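Local coordinates for trwC protein (Escherichia coli, PDB 1QX0), which probably nicks and binds plasmid DNA at the origin of transfer, as the metal-binding relaxase domain of a larger conjugation protein that also has helicase-like domains, at residues B[83-88]-B[161-166]; B[33-38]-B[145-150]; B[237-242]-B[260-265]. One frame throughout, in Å; residues are numbered along the deposited sequence.

Interactions 1 and 2 belong to one antiparallel sheet, with centres about 8 Å apart. Their segments 161-166 and 145-150 are neighbouring strands, joined by probable backbone hydrogen bonds from H150 N to H161 O (2.7 Å) and from V165 N to G146 O (2.8 Å). Interaction 1 gives H161 and H163 to the zinc ion and interaction 2 gives H150. Interaction 3 stands apart in a helical region, its centre about 23 Å from that of interaction 1 and about 29 Å from that of interaction 2. The bound DNA relates it to the metal site: K262 holds a base, while the nearest atom of interaction 1 is about 4 Å from the nucleic acid.

Interaction 1 of 3, residues B[83-88]-B[161-166]; sequences GLDLTF and HTHAVI. With ZN (zinc ion), chain D.
H163 reaches across from segment 161-166 to D85 and T87. Its ND1 donates to D85 OD2 at 3.1 Å, using the syn lone pair of the carboxylate, with the oxygen 21° out of the imidazole plane. D85 can meet the ring because its CG lies anti to the backbone N (chi1 -179°), which brings the carboxylate over beside H163, the two planes 48° apart. T87 runs alongside H163, and its OG1 takes a second, weak bond from the same ND1. With ND1 engaged, NE2 faces the zinc ion at 2.3 Å. With an alanine in place of D85, ND1 of H163 is likely to be left with little more than the weak bond to T87 OG1, its ring less firmly set about its bond to the metal. H161, two residues back, brings its NE2 to 2.2 Å from the zinc, and its ND1 is held by Q159 O. H150 and a water complete the metal's partners, and Y18 stacks on H163.

The face carrying L84, L86, F88, A164 and I166 is largely apolar. A164 CB touches the edge of the F88 ring, 4.0 Å from CE1, while I166 CD1 meets L86 CG at 3.8 Å, the two chains crossing at a slant. Helix 104-122 covers this side through V114 and L118. T162 is its polar member, hydrogen-bonding through OG1 to H110. Between the two faces the backbones pair antiparallel, six N-H...O bonds linking L84 with I166, L86 with A164, and F88 with T162; the straightest, L86 N to A164 O, spans 2.8 Å. Two metal-binding histidines flanking one residue on a central antiparallel strand, with a third on the neighbouring strand, mark the three-histidine metal site of HUH relaxases.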
loop_
_atom_site.group_PDB
_atom_site.type_symbol
_atom_site.label_atom_id
_atom_site.label_comp_id
_atom_site.label_asym_id
_atom_site.label_seq_id
_atom_site.Cartn_x
_atom_site.Cartn_y
_atom_site.Cartn_z
ATOM N N GLY B 83 -10.672 -4.033 7.909
ATOM C CA GLY B 83 -9.479 -4.580 7.292
ATOM C C GLY B 83 -8.207 -3.862 7.674
ATOM O O GLY B 83 -8.177 -3.100 8.628
ATOM N N LEU B 84 -7.159 -4.115 6.900
ATOM C CA LEU B 84 -5.841 -3.578 7.179
ATOM C C LEU B 84 -5.195 -3.175 5.869
ATOM O O LEU B 84 -4.913 -4.016 5.016
ATOM C CB LEU B 84 -4.998 -4.620 7.916
ATOM C CG LEU B 84 -3.624 -4.179 8.440
ATOM C CD1 LEU B 84 -3.765 -2.967 9.395
ATOM C CD2 LEU B 84 -2.946 -5.320 9.167
ATOM N N ASP B 85 -4.963 -1.881 5.697
ATOM C CA ASP B 85 -4.377 -1.429 4.474
ATOM C C ASP B 85 -2.867 -1.383 4.657
ATOM O O ASP B 85 -2.349 -0.677 5.546
ATOM C CB ASP B 85 -4.936 -0.043 4.072
ATOM C CG ASP B 85 -4.327 0.471 2.740
ATOM O OD1 ASP B 85 -3.571 -0.298 2.097
ATOM O OD2 ASP B 85 -4.548 1.613 2.251
ATOM N N LEU B 86 -2.157 -2.134 3.815
ATOM C CA LEU B 86 -0.709 -2.048 3.788
ATOM C C LEU B 86 -0.332 -1.373 2.459
ATOM O O LEU B 86 -0.581 -1.920 1.385
ATOM C CB LEU B 86 -0.057 -3.421 3.930
ATOM C CG LEU B 86 -0.317 -4.376 5.107
ATOM C CD1 LEU B 86 0.710 -5.477 5.066
ATOM C CD2 LEU B 86 -0.235 -3.719 6.463
ATOM N N THR B 87 0.232 -0.172 2.531
ATOM C CA THR B 87 0.438 0.601 1.311
ATOM C C THR B 87 1.921 0.547 0.987
ATOM O O THR B 87 2.729 1.051 1.751
ATOM C CB THR B 87 -0.102 2.061 1.485
ATOM O OG1 THR B 87 -1.538 2.037 1.680
ATOM C CG2 THR B 87 0.125 2.915 0.221
ATOM N N PHE B 88 2.279 -0.091 -0.130
ATOM C CA PHE B 88 3.694 -0.216 -0.520
ATOM C C PHE B 88 4.059 0.851 -1.543
ATOM O O PHE B 88 3.418 0.933 -2.596
ATOM C CB PHE B 88 3.923 -1.572 -1.179
ATOM C CG PHE B 88 3.739 -2.734 -0.257
ATOM C CD1 PHE B 88 2.461 -3.242 0.008
ATOM C CD2 PHE B 88 4.844 -3.347 0.328
ATOM C CE1 PHE B 88 2.291 -4.342 0.861
ATOM C CE2 PHE B 88 4.674 -4.432 1.180
ATOM C CZ PHE B 88 3.390 -4.930 1.455
ATOM N N HIS B 161 2.638 3.091 -6.243
ATOM C CA HIS B 161 2.291 2.486 -4.953
ATOM C C HIS B 161 1.153 1.507 -5.077
ATOM O O HIS B 161 0.327 1.638 -5.988
ATOM C CB HIS B 161 1.947 3.569 -3.917
ATOM C CG HIS B 161 0.750 4.392 -4.257
ATOM N ND1 HIS B 161 0.804 5.481 -5.111
ATOM C CD2 HIS B 161 -0.532 4.319 -3.819
ATOM C CE1 HIS B 161 -0.394 6.040 -5.181
ATOM N NE2 HIS B 161 -1.220 5.349 -4.410
ATOM N N THR B 162 1.087 0.548 -4.146
ATOM C CA THR B 162 -0.006 -0.430 -4.108
ATOM C C THR B 162 -0.666 -0.475 -2.727
ATOM O O THR B 162 0.015 -0.595 -1.718
ATOM C CB THR B 162 0.521 -1.861 -4.433
ATOM O OG1 THR B 162 1.010 -1.943 -5.793
ATOM C CG2 THR B 162 -0.597 -2.873 -4.358
ATOM N N HIS B 163 -1.989 -0.419 -2.698
ATOM C CA HIS B 163 -2.743 -0.563 -1.469
ATOM C C HIS B 163 -3.115 -2.015 -1.376
ATOM O O HIS B 163 -3.919 -2.510 -2.177
ATOM C CB HIS B 163 -4.023 0.257 -1.491
ATOM C CG HIS B 163 -3.805 1.723 -1.625
ATOM N ND1 HIS B 163 -3.582 2.544 -0.541
ATOM C CD2 HIS B 163 -3.825 2.530 -2.715
ATOM C CE1 HIS B 163 -3.455 3.792 -0.963
ATOM N NE2 HIS B 163 -3.601 3.808 -2.276
ATOM N N ALA B 164 -2.507 -2.699 -0.426
ATOM C CA ALA B 164 -2.850 -4.084 -0.166
ATOM C C ALA B 164 -3.865 -4.032 0.954
ATOM O O ALA B 164 -3.508 -3.826 2.110
ATOM C CB ALA B 164 -1.606 -4.898 0.230
ATOM N N VAL B 165 -5.133 -4.174 0.592
ATOM C CA VAL B 165 -6.196 -4.154 1.572
ATOM C C VAL B 165 -6.431 -5.590 2.092
ATOM O O VAL B 165 -7.001 -6.420 1.386
ATOM C CB VAL B 165 -7.496 -3.530 0.970
ATOM C CG1 VAL B 165 -8.630 -3.558 1.980
ATOM C CG2 VAL B 165 -7.238 -2.084 0.520
ATOM N N ILE B 166 -5.986 -5.858 3.324
ATOM C CA ILE B 166 -6.205 -7.127 4.002
ATOM C C ILE B 166 -7.567 -7.135 4.663
ATOM O O ILE B 166 -7.845 -6.331 5.553
ATOM C CB ILE B 166 -5.114 -7.411 5.055
ATOM C CG1 ILE B 166 -3.722 -7.564 4.399
ATOM C CG2 ILE B 166 -5.438 -8.676 5.795
ATOM C CD1 ILE B 166 -2.578 -7.424 5.426
HETATM ZN ZN ZN D . -3.348 5.179 -4.075
HETATM O O HOH W 1 -3.088 7.153 -2.573
#

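Interaction 2 of 3, residues B[33-38]-B[145-150]; sequences ASEWQG and IGKFRH. With ZN (zinc ion), chain D.
K147 crosses Q37 and ends on its amide oxygen: NZ donates to Q37 OE1 at 2.8 Å, in the carbonyl plane. The lysine chain bends at chi3 (-80°), laying CE against Q37 CB (3.7 Å) and turning the ammonium toward the glutamine. E35, side by side with K147, offers only a long salt bridge, OE1 to NZ 3.7 Å; water 2 closes that gap, donating to E35 OE1 and W36 O and accepting from NZ. Q37 is held in turn by A115 O of helix 104-122, which accepts from its NE2.

On the opposite face S34 OG nears F148 CD2 at 3.2 Å, and the edge of the W36 indole meets I145 O through CE3. Strand 34-37 pairs antiparallel with 145-152 at the border of the relaxase's main sheet; E35 with K147 and Q37 with I145 are the hydrogen-bonded pairs, and R149 N adds a bond to A33 O. The far flank of 145-152 is taken by strand 158-171.

Farther along, A33 CA sits over one face of the R149 guanidinium, whose NH2 forms a salt bridge with D111. F148 also packs against the rings of F55 and Y19. H150 ends the segment with ND1 on the zinc ion at 2.1 Å, while its NE2 is tied to Y18 O.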
loop_
_atom_site.group_PDB
_atom_site.type_symbol
_atom_site.label_atom_id
_atom_site.label_comp_id
_atom_site.label_asym_id
_atom_site.label_seq_id
_atom_site.Cartn_x
_atom_site.Cartn_y
_atom_site.Cartn_z
ATOM N N ALA B 33 -4.479 -3.791 -12.652
ATOM C CA ALA B 33 -4.284 -2.915 -11.495
ATOM C C ALA B 33 -4.963 -3.404 -10.201
ATOM O O ALA B 33 -4.563 -3.004 -9.107
ATOM C CB ALA B 33 -4.701 -1.487 -11.833
ATOM N N SER B 34 -6.003 -4.226 -10.339
ATOM C CA SER B 34 -6.634 -4.902 -9.210
ATOM C C SER B 34 -6.310 -6.369 -9.276
ATOM O O SER B 34 -6.370 -6.971 -10.353
ATOM C CB SER B 34 -8.147 -4.770 -9.260
ATOM O OG SER B 34 -8.531 -3.576 -8.636
ATOM N N GLU B 35 -5.998 -6.946 -8.121
ATOM C CA GLU B 35 -5.714 -8.363 -8.036
ATOM C C GLU B 35 -5.951 -8.927 -6.643
ATOM O O GLU B 35 -5.601 -8.300 -5.647
ATOM C CB GLU B 35 -4.284 -8.665 -8.492
ATOM C CG GLU B 35 -4.119 -10.081 -9.033
ATOM C CD GLU B 35 -2.721 -10.333 -9.561
ATOM O OE1 GLU B 35 -1.891 -10.897 -8.798
ATOM O OE2 GLU B 35 -2.458 -9.959 -10.737
ATOM N N TRP B 36 -6.581 -10.104 -6.597
ATOM C CA TRP B 36 -6.752 -10.857 -5.359
ATOM C C TRP B 36 -5.404 -11.492 -4.964
ATOM O O TRP B 36 -4.624 -11.877 -5.826
ATOM C CB TRP B 36 -7.805 -11.970 -5.524
ATOM C CG TRP B 36 -9.250 -11.522 -5.652
ATOM C CD1 TRP B 36 -10.079 -11.731 -6.731
ATOM C CD2 TRP B 36 -10.038 -10.814 -4.680
ATOM N NE1 TRP B 36 -11.318 -11.194 -6.485
ATOM C CE2 TRP B 36 -11.323 -10.620 -5.240
ATOM C CE3 TRP B 36 -9.790 -10.318 -3.389
ATOM C CZ2 TRP B 36 -12.354 -9.963 -4.553
ATOM C CZ3 TRP B 36 -10.805 -9.670 -2.713
ATOM C CH2 TRP B 36 -12.076 -9.497 -3.298
ATOM N N GLN B 37 -5.131 -11.573 -3.665
ATOM C CA GLN B 37 -4.071 -12.452 -3.162
ATOM C C GLN B 37 -4.467 -13.110 -1.848
ATOM O O GLN B 37 -5.210 -12.536 -1.047
ATOM C CB GLN B 37 -2.714 -11.743 -3.008
ATOM C CG GLN B 37 -1.528 -12.692 -2.636
ATOM C CD GLN B 37 -0.163 -12.013 -2.665
ATOM O OE1 GLN B 37 0.048 -11.034 -3.412
ATOM N NE2 GLN B 37 0.782 -12.539 -1.873
ATOM N N GLY B 38 -3.969 -14.332 -1.663
ATOM C CA GLY B 38 -4.045 -15.015 -0.384
ATOM C C GLY B 38 -4.698 -16.370 -0.408
ATOM O O GLY B 38 -5.634 -16.625 -1.152
ATOM N N ILE B 145 -6.772 -10.758 0.527
ATOM C CA ILE B 145 -6.193 -9.448 0.156
ATOM C C ILE B 145 -6.646 -8.953 -1.193
ATOM O O ILE B 145 -6.492 -9.647 -2.189
ATOM C CB ILE B 145 -4.632 -9.451 0.170
ATOM C CG1 ILE B 145 -4.087 -10.189 1.398
ATOM C CG2 ILE B 145 -4.114 -8.029 0.157
ATOM C CD1 ILE B 145 -2.612 -10.617 1.256
ATOM N N GLY B 146 -7.203 -7.749 -1.214
ATOM C CA GLY B 146 -7.440 -7.042 -2.472
ATOM C C GLY B 146 -6.345 -6.010 -2.650
ATOM O O GLY B 146 -6.184 -5.126 -1.824
ATOM N N LYS B 147 -5.579 -6.149 -3.716
ATOM C CA LYS B 147 -4.455 -5.280 -4.008
ATOM C C LYS B 147 -4.829 -4.296 -5.111
ATOM O O LYS B 147 -5.347 -4.697 -6.167
ATOM C CB LYS B 147 -3.267 -6.123 -4.474
ATOM C CG LYS B 147 -2.791 -7.213 -3.508
ATOM C CD LYS B 147 -1.497 -7.839 -4.063
ATOM C CE LYS B 147 -1.783 -8.877 -5.154
ATOM N NZ LYS B 147 -0.512 -9.538 -5.702
ATOM N N PHE B 148 -4.549 -3.009 -4.870
ATOM C CA PHE B 148 -4.884 -1.930 -5.803
ATOM C C PHE B 148 -3.644 -1.096 -6.107
ATOM O O PHE B 148 -3.181 -0.302 -5.280
ATOM C CB PHE B 148 -6.036 -1.071 -5.240
ATOM C CG PHE B 148 -7.235 -1.882 -4.840
ATOM C CD1 PHE B 148 -7.356 -2.389 -3.535
ATOM C CD2 PHE B 148 -8.224 -2.203 -5.782
ATOM C CE1 PHE B 148 -8.468 -3.170 -3.165
ATOM C CE2 PHE B 148 -9.322 -2.984 -5.425
ATOM C CZ PHE B 148 -9.425 -3.487 -4.104
ATOM N N ARG B 149 -3.091 -1.309 -7.294
ATOM C CA ARG B 149 -1.896 -0.592 -7.725
ATOM C C ARG B 149 -2.271 0.760 -8.343
ATOM O O ARG B 149 -3.186 0.855 -9.171
ATOM C CB ARG B 149 -1.081 -1.434 -8.712
ATOM C CG ARG B 149 0.332 -0.886 -8.961
ATOM C CD ARG B 149 1.110 -1.520 -10.100
ATOM N NE ARG B 149 0.409 -1.355 -11.350
ATOM C CZ ARG B 149 0.089 -2.342 -12.182
ATOM N NH1 ARG B 149 -0.566 -2.052 -13.291
ATOM N NH2 ARG B 149 0.441 -3.601 -11.940
ATOM N N HIS B 150 -1.543 1.797 -7.931
ATOM C CA HIS B 150 -1.806 3.175 -8.327
ATOM C C HIS B 150 -0.513 3.801 -8.820
ATOM O O HIS B 150 0.556 3.309 -8.509
ATOM C CB HIS B 150 -2.308 3.944 -7.113
ATOM C CG HIS B 150 -3.691 3.557 -6.681
ATOM N ND1 HIS B 150 -4.296 4.097 -5.571
ATOM C CD2 HIS B 150 -4.601 2.716 -7.229
ATOM C CE1 HIS B 150 -5.517 3.600 -5.450
ATOM N NE2 HIS B 150 -5.726 2.760 -6.446
HETATM ZN ZN ZN D . -3.348 5.179 -4.075
HETATM O O HOH W 2 -2.001 -12.286 -6.414
HETATM O O HOH W 1 -3.088 7.153 -2.573
#

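Interaction 3 of 3, residues B[237-242]-B[260-265]; sequences EQIAEW and AAKVLS. With nucleotides of chain A.
The indole of W242 lies against the last turn of helix 255-264, with one face over backbone atoms from A260 to S265. Its CG stands anti to the backbone N (chi1 -161°), throwing the ring across toward that helix. The pyrrole side rests on A261, CD1 lying 3.5 Å from A261 CA and also touching the methyl CB. The benzo side spans the end of the helix: CH2 meets L264 CB at 3.6 Å, and CE3 approaches S265 CA at 3.8 Å. A261 being so small lets the ring settle close to the backbone.

S265 fills the wedge between the helices. Its CB packs on Q238 O, and its OG, placed between its own backbone N and carbonyl carbon (chi1 77°), turns back to donate to A261 O at 2.8 Å, in the carbonyl plane. That carbonyl therefore serves two donors, S265 OG and S265 N. R235 binds both S265 OG and K262 O, fastening the helix end to the start of helix 234-245.

I239 lays its CD1 against K262 CG and over the face of the cytosine of DC24 of chain A, 3.7 Å from C2. K262 runs out extended beyond CG, past I239, and its NZ donates to O2 of the same base at 3.0 Å; O6 of a guanine of the bound DNA takes a second, weak bond. The cytosine is thus met by a methyl on its face and an ammonium at its O2. The segment axes make an angle of 126° and approach to 8.7 Å: a helix-helix crossing in the relaxase's C-terminal helical region, whose DNA-facing side touches a base, consistent with a role in gripping the DNA and with the finger-like helices that close over DNA in this family.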
loop_
_atom_site.group_PDB
_atom_site.type_symbol
_atom_site.label_atom_id
_atom_site.label_comp_id
_atom_site.label_asym_id
_atom_site.label_seq_id
_atom_site.Cartn_x
_atom_site.Cartn_y
_atom_site.Cartn_z
ATOM N N GLU B 237 7.815 18.439 -0.626
ATOM C CA GLU B 237 8.163 19.828 -0.538
ATOM C C GLU B 237 7.072 20.576 0.288
ATOM O O GLU B 237 7.394 21.444 1.080
ATOM C CB GLU B 237 8.373 20.417 -1.946
ATOM C CG GLU B 237 8.236 21.932 -2.009
ATOM C CD GLU B 237 8.820 22.547 -3.283
ATOM O OE1 GLU B 237 8.610 21.972 -4.391
ATOM O OE2 GLU B 237 9.500 23.613 -3.172
ATOM N N GLN B 238 5.806 20.189 0.144
ATOM C CA GLN B 238 4.704 20.834 0.885
ATOM C C GLN B 238 4.759 20.508 2.403
ATOM O O GLN B 238 4.508 21.360 3.244
ATOM C CB GLN B 238 3.354 20.428 0.292
ATOM C CG GLN B 238 3.131 20.852 -1.158
ATOM C CD GLN B 238 1.747 20.414 -1.700
ATOM O OE1 GLN B 238 1.050 21.193 -2.380
ATOM N NE2 GLN B 238 1.351 19.191 -1.386
ATOM N N ILE B 239 5.103 19.267 2.736
ATOM C CA ILE B 239 5.359 18.874 4.108
ATOM C C ILE B 239 6.523 19.680 4.711
ATOM O O ILE B 239 6.407 20.177 5.855
ATOM C CB ILE B 239 5.634 17.336 4.189
ATOM C CG1 ILE B 239 4.352 16.541 3.964
ATOM C CG2 ILE B 239 6.192 16.955 5.544
ATOM C CD1 ILE B 239 4.590 15.099 3.542
ATOM N N ALA B 240 7.631 19.807 3.960
ATOM C CA ALA B 240 8.835 20.505 4.428
ATOM C C ALA B 240 8.518 21.961 4.739
ATOM O O ALA B 240 9.020 22.513 5.750
ATOM C CB ALA B 240 9.981 20.426 3.373
ATOM N N GLU B 241 7.697 22.577 3.865
ATOM C CA GLU B 241 7.223 23.930 4.080
ATOM C C GLU B 241 6.306 24.039 5.296
ATOM O O GLU B 241 6.394 25.004 6.035
ATOM C CB GLU B 241 6.551 24.556 2.824
ATOM C CG GLU B 241 6.314 26.071 3.007
ATOM C CD GLU B 241 5.369 26.742 1.991
ATOM O OE1 GLU B 241 5.098 26.208 0.883
ATOM O OE2 GLU B 241 4.886 27.829 2.314
ATOM N N TRP B 242 5.414 23.082 5.502
ATOM C CA TRP B 242 4.565 23.132 6.714
ATOM C C TRP B 242 5.446 23.311 7.969
ATOM O O TRP B 242 5.318 24.296 8.688
ATOM C CB TRP B 242 3.662 21.881 6.836
ATOM C CG TRP B 242 2.491 22.095 7.781
ATOM C CD1 TRP B 242 2.446 21.781 9.098
ATOM C CD2 TRP B 242 1.233 22.695 7.465
ATOM N NE1 TRP B 242 1.238 22.149 9.636
ATOM C CE2 TRP B 242 0.471 22.719 8.653
ATOM C CE3 TRP B 242 0.673 23.243 6.294
ATOM C CZ2 TRP B 242 -0.825 23.256 8.711
ATOM C CZ3 TRP B 242 -0.643 23.765 6.350
ATOM C CH2 TRP B 242 -1.362 23.768 7.551
ATOM N N ALA B 260 -0.366 16.313 11.286
ATOM C CA ALA B 260 -0.838 17.630 10.863
ATOM C C ALA B 260 -0.129 18.120 9.590
ATOM O O ALA B 260 -0.763 18.610 8.661
ATOM C CB ALA B 260 -0.668 18.637 11.993
ATOM N N ALA B 261 1.192 17.987 9.567
ATOM C CA ALA B 261 1.990 18.426 8.435
ATOM C C ALA B 261 1.568 17.694 7.169
ATOM O O ALA B 261 1.353 18.334 6.143
ATOM C CB ALA B 261 3.484 18.223 8.715
ATOM N N LYS B 262 1.440 16.362 7.247
ATOM C CA LYS B 262 1.001 15.549 6.121
ATOM C C LYS B 262 -0.432 15.845 5.680
ATOM O O LYS B 262 -0.681 16.126 4.501
ATOM C CB LYS B 262 1.172 14.052 6.430
ATOM C CG LYS B 262 2.613 13.654 6.634
ATOM C CD LYS B 262 2.736 12.232 7.079
ATOM C CE LYS B 262 4.195 11.895 7.383
ATOM N NZ LYS B 262 4.377 10.440 7.202
ATOM N N VAL B 263 -1.374 15.780 6.615
ATOM C CA VAL B 263 -2.785 15.935 6.271
ATOM C C VAL B 263 -3.147 17.370 5.863
ATOM O O VAL B 263 -3.816 17.562 4.859
ATOM C CB VAL B 263 -3.739 15.402 7.401
ATOM C CG1 VAL B 263 -5.231 15.742 7.104
ATOM C CG2 VAL B 263 -3.561 13.885 7.583
ATOM N N LEU B 264 -2.690 18.364 6.622
ATOM C CA LEU B 264 -3.110 19.750 6.392
ATOM C C LEU B 264 -2.314 20.468 5.271
ATOM O O LEU B 264 -2.795 21.455 4.708
ATOM C CB LEU B 264 -3.106 20.565 7.696
ATOM C CG LEU B 264 -4.048 20.161 8.835
ATOM C CD1 LEU B 264 -3.764 20.993 10.078
ATOM C CD2 LEU B 264 -5.530 20.286 8.452
ATOM N N SER B 265 -1.124 19.970 4.922
ATOM C CA SER B 265 -0.389 20.575 3.793
ATOM C C SER B 265 -0.963 20.170 2.420
ATOM O O SER B 265 -0.499 20.638 1.377
ATOM C CB SER B 265 1.104 20.259 3.856
ATOM O OG SER B 265 1.353 18.930 3.425
ATOM P P DC A 24 6.156 12.390 -2.849
ATOM O OP1 DC A 24 5.377 12.380 -4.122
ATOM O OP2 DC A 24 6.795 13.674 -2.439
ATOM O "O5'" DC A 24 5.202 11.866 -1.675
ATOM C "C5'" DC A 24 4.415 10.685 -1.809
ATOM C "C4'" DC A 24 3.569 10.468 -0.554
ATOM O "O4'" DC A 24 4.487 10.262 0.546
ATOM C "C3'" DC A 24 2.696 11.653 -0.104
ATOM O "O3'" DC A 24 1.586 11.235 0.534
ATOM C "C2'" DC A 24 3.493 12.393 0.963
ATOM C "C1'" DC A 24 4.227 11.209 1.578
ATOM N N1 DC A 24 5.448 11.591 2.279
ATOM C C2 DC A 24 5.434 11.473 3.679
ATOM O O2 DC A 24 4.446 11.044 4.263
ATOM N N3 DC A 24 6.504 11.804 4.396
ATOM C C4 DC A 24 7.571 12.266 3.783
ATOM N N4 DC A 24 8.586 12.572 4.594
ATOM C C5 DC A 24 7.630 12.406 2.354
ATOM C C6 DC A 24 6.540 12.071 1.643
#